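Local coordinates for lysozyme, putative (Bacillus anthracis, PDB 2WAG), which probably cleaves the glycan backbone of bacterial cell-wall peptidoglycan as a family GH25 lysozyme, by a retaining mechanism thought to use neighbouring-group participation, at residues V128-L133 with D156-C161. Sequence-based numbering, arbitrary orientation.
Sequences VMIEML and DAYPQC
Ile130 reaches from its helix to three side chains of the loop 156-161: Tyr158, Gln160 and Cys161. It is the one residue of 128-133 that touches this loop. Its CB points toward the loop, and both branches lead on from there. CG2 is the shorter branch. Ile130 CG2 lies anti to the backbone N and rests on Cys161 SG at 3.8 Å. Ile130 CG2 also meets Gln160 CG at 4.1 Å, where the two side chains cross at about a right angle. The other branch starts at CG1. Ile130 CG1 passes Cys161 SG at 3.9 Å. An extended chi2 of 159° then carries the end methyl on to the tyrosine. Ile130 CD1 is 3.5 Å from Tyr158 CD1 and 3.7 Å from Tyr158 CE1, and it approaches the ring obliquely. Ile130 CD1 also lies 3.5 Å from Cys161 SG. The sulfur is therefore met by CG1, CG2 and CD1 of Ile130 together.

The fold is the TIM-barrel-like domain of the GH25 family. Helix 119-137 packs on the outside of the barrel. The contact joins it to the loop that leads from helix 147-154 into strand 162-166, one strand beyond the 142-145 strand that follows helix 119-137. Tyr158 also packs on Thr123, Leu126 and Ser127 of the same helix. Ile130 also touches Ile104 of strand 103-106.

Tyr158 to Cys161 form a type I beta turn. It is closed by Cys161 N donating to Tyr158 O at 3.2 Å. Arg178 also binds Tyr158 O and Cys161 O, through NH1 and NH2 respectively. Ala157, just before the turn, belongs to the magnesium site with Ile154, and the Tyr158 side chain lies about 6 Å from the metal.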
ATOM      1  N   VAL A 128      22.971  12.207 -12.581  1.00  9.24           N
ATOM      2  CA  VAL A 128      24.259  11.574 -12.356  1.00 10.24           C
ATOM      3  C   VAL A 128      24.104  10.048 -12.216  1.00  9.42           C
ATOM      4  O   VAL A 128      24.866   9.272 -12.794  1.00 10.17           O
ATOM      5  CB  VAL A 128      24.975  12.153 -11.125  1.00 10.65           C
ATOM      6  CG1 VAL A 128      26.172  11.291 -10.763  1.00 13.54           C
ATOM      7  CG2 VAL A 128      25.365  13.615 -11.379  1.00 12.47           C
ATOM      8  N   MET A 129      23.111   9.609 -11.435  1.00  9.47           N
ATOM      9  CA  MET A 129      22.890   8.174 -11.273  1.00  9.79           C
ATOM     10  C   MET A 129      22.627   7.491 -12.612  1.00  9.17           C
ATOM     11  O   MET A 129      23.191   6.432 -12.897  1.00  9.54           O
ATOM     12  CB  MET A 129      21.678   7.912 -10.397  1.00 11.23           C
ATOM     13  CG  MET A 129      21.886   8.139  -8.954  1.00 12.58           C
ATOM     14  SD  MET A 129      20.676   7.229  -7.956  1.00 16.21           S
ATOM     15  CE  MET A 129      21.103   5.644  -8.250  1.00 10.32           C
ATOM     16  N   ILE A 130      21.719   8.070 -13.395  1.00  8.69           N
ATOM     17  CA  ILE A 130      21.375   7.493 -14.688  1.00  9.22           C
ATOM     18  C   ILE A 130      22.632   7.383 -15.563  1.00  9.43           C
ATOM     19  O   ILE A 130      22.891   6.331 -16.166  1.00 10.01           O
ATOM     20  CB  ILE A 130      20.311   8.332 -15.373  1.00  8.65           C
ATOM     21  CG1 ILE A 130      18.986   8.259 -14.618  1.00  9.52           C
ATOM     22  CG2 ILE A 130      20.137   7.882 -16.853  1.00  9.56           C
ATOM     23  CD1 ILE A 130      18.061   9.407 -14.925  1.00 10.77           C
ATOM     24  N   GLU A 131      23.418   8.464 -15.639  1.00  9.42           N
ATOM     25  CA  GLU A 131      24.615   8.444 -16.469  1.00 10.04           C
ATOM     26  C   GLU A 131      25.555   7.313 -16.048  1.00  9.49           C
ATOM     27  O   GLU A 131      26.081   6.557 -16.874  1.00 10.59           O
ATOM     28  CB  GLU A 131      25.334   9.790 -16.372  1.00 10.70           C
ATOM     29  CG  GLU A 131      26.558   9.846 -17.300  1.00 13.23           C
ATOM     30  CD  GLU A 131      27.300  11.137 -17.202  1.00 17.26           C
ATOM     31  OE1 GLU A 131      26.714  12.207 -17.472  1.00 17.91           O
ATOM     32  OE2 GLU A 131      28.506  11.075 -16.899  1.00 23.10           O
ATOM     33  N   MET A 132      25.767   7.183 -14.745  1.00  9.17           N
ATOM     34  CA  MET A 132      26.701   6.179 -14.263  1.00  9.68           C
ATOM     35  C   MET A 132      26.196   4.751 -14.457  1.00  9.41           C
ATOM     36  O   MET A 132      26.974   3.851 -14.817  1.00 10.57           O
ATOM     37  CB  MET A 132      27.041   6.432 -12.787  1.00 10.16           C
ATOM     38  CG  MET A 132      27.787   7.755 -12.596  1.00 11.81           C
ATOM     39  SD  MET A 132      28.156   8.115 -10.879  1.00 14.84           S
ATOM     40  CE  MET A 132      29.257   6.779 -10.460  1.00 17.24           C
ATOM     41  N   LEU A 133      24.902   4.517 -14.218  0.50  8.75           N
ATOM     42  CA  LEU A 133      24.358   3.171 -14.399  0.50  8.32           C
ATOM     43  C   LEU A 133      24.277   2.785 -15.869  0.50  8.52           C
ATOM     44  O   LEU A 133      24.560   1.645 -16.228  0.50  8.95           O
ATOM     45  CB  LEU A 133      22.962   3.036 -13.780  0.50  8.08           C
ATOM     46  CG  LEU A 133      22.897   2.863 -12.255  0.50  6.39           C
ATOM     47  CD1 LEU A 133      21.469   2.591 -11.789  0.50  7.79           C
ATOM     48  CD2 LEU A 133      23.857   1.865 -11.684  0.50 11.56           C
ATOM     49  N   ASP A 156       7.852  15.526 -18.302  1.00 11.10           N
ATOM     50  CA  ASP A 156       8.581  16.485 -19.148  1.00 12.15           C
ATOM     51  C   ASP A 156      10.105  16.411 -18.909  1.00 12.21           C
ATOM     52  O   ASP A 156      10.802  17.440 -18.863  1.00 14.20           O
ATOM     53  CB  ASP A 156       8.091  17.920 -18.873  1.00 13.85           C
ATOM     54  CG  ASP A 156       6.611  18.095 -19.122  1.00 15.71           C
ATOM     55  OD1 ASP A 156       6.127  17.600 -20.151  1.00 19.29           O
ATOM     56  OD2 ASP A 156       5.949  18.765 -18.289  1.00 19.35           O
ATOM     57  N   ALA A 157      10.629  15.208 -18.753  1.00 11.17           N
ATOM     58  CA  ALA A 157      12.032  15.025 -18.426  1.00 11.38           C
ATOM     59  C   ALA A 157      12.452  13.590 -18.707  1.00 10.87           C
ATOM     60  O   ALA A 157      11.649  12.756 -19.119  1.00 11.39           O
ATOM     61  CB  ALA A 157      12.279  15.413 -16.964  1.00 12.36           C
ATOM     62  N   TYR A 158      13.731  13.312 -18.492  1.00 10.45           N
ATOM     63  CA  TYR A 158      14.299  11.969 -18.635  1.00  9.82           C
ATOM     64  C   TYR A 158      13.856  11.229 -19.896  1.00  9.70           C
ATOM     65  O   TYR A 158      13.452  10.070 -19.842  1.00  9.83           O
ATOM     66  CB  TYR A 158      14.009  11.117 -17.393  1.00 10.36           C
ATOM     67  CG  TYR A 158      14.441  11.834 -16.140  1.00  9.36           C
ATOM     68  CD1 TYR A 158      15.782  11.878 -15.767  1.00 11.58           C
ATOM     69  CD2 TYR A 158      13.527  12.529 -15.362  1.00  9.91           C
ATOM     70  CE1 TYR A 158      16.191  12.569 -14.629  1.00 10.62           C
ATOM     71  CE2 TYR A 158      13.920  13.229 -14.213  1.00 11.18           C
ATOM     72  CZ  TYR A 158      15.266  13.234 -13.848  1.00 10.76           C
ATOM     73  OH  TYR A 158      15.692  13.907 -12.715  1.00 11.70           O
ATOM     74  N   PRO A 159      14.024  11.854 -21.065  1.00 10.22           N
ATOM     75  CA  PRO A 159      13.713  11.122 -22.292  1.00 10.47           C
ATOM     76  C   PRO A 159      14.674   9.954 -22.533  1.00 10.51           C
ATOM     77  O   PRO A 159      14.338   9.049 -23.295  1.00 11.80           O
ATOM     78  CB  PRO A 159      13.852  12.186 -23.396  1.00 11.24           C
ATOM     79  CG  PRO A 159      14.768  13.215 -22.810  1.00 11.34           C
ATOM     80  CD  PRO A 159      14.499  13.223 -21.321  1.00 10.51           C
ATOM     81  N   GLN A 160      15.822   9.951 -21.847  1.00 10.16           N
ATOM     82  CA  GLN A 160      16.819   8.896 -21.999  1.00 10.69           C
ATOM     83  C   GLN A 160      16.485   7.641 -21.201  1.00  9.93           C
ATOM     84  O   GLN A 160      17.238   6.675 -21.249  1.00 11.06           O
ATOM     85  CB  GLN A 160      18.242   9.382 -21.634  1.00 11.18           C
ATOM     86  CG  GLN A 160      18.545   9.679 -20.164  1.00 12.48           C
ATOM     87  CD  GLN A 160      18.059  11.040 -19.648  1.00 11.27           C
ATOM     88  OE1 GLN A 160      17.119  11.637 -20.174  1.00 12.14           O
ATOM     89  NE2 GLN A 160      18.715  11.541 -18.592  1.00 13.08           N
ATOM     90  N   CYS A 161      15.379   7.639 -20.469  1.00  9.29           N
ATOM     91  CA  CYS A 161      14.993   6.474 -19.644  1.00  8.51           C
ATOM     92  C   CYS A 161      13.686   5.871 -20.108  1.00  8.75           C
ATOM     93  O   CYS A 161      12.983   6.489 -20.749  1.00 10.49           O
ATOM     94  CB  CYS A 161      14.815   6.864 -18.161  1.00  8.87           C
ATOM     95  SG  CYS A 161      16.400   7.524 -17.416  1.00 10.33           S
TER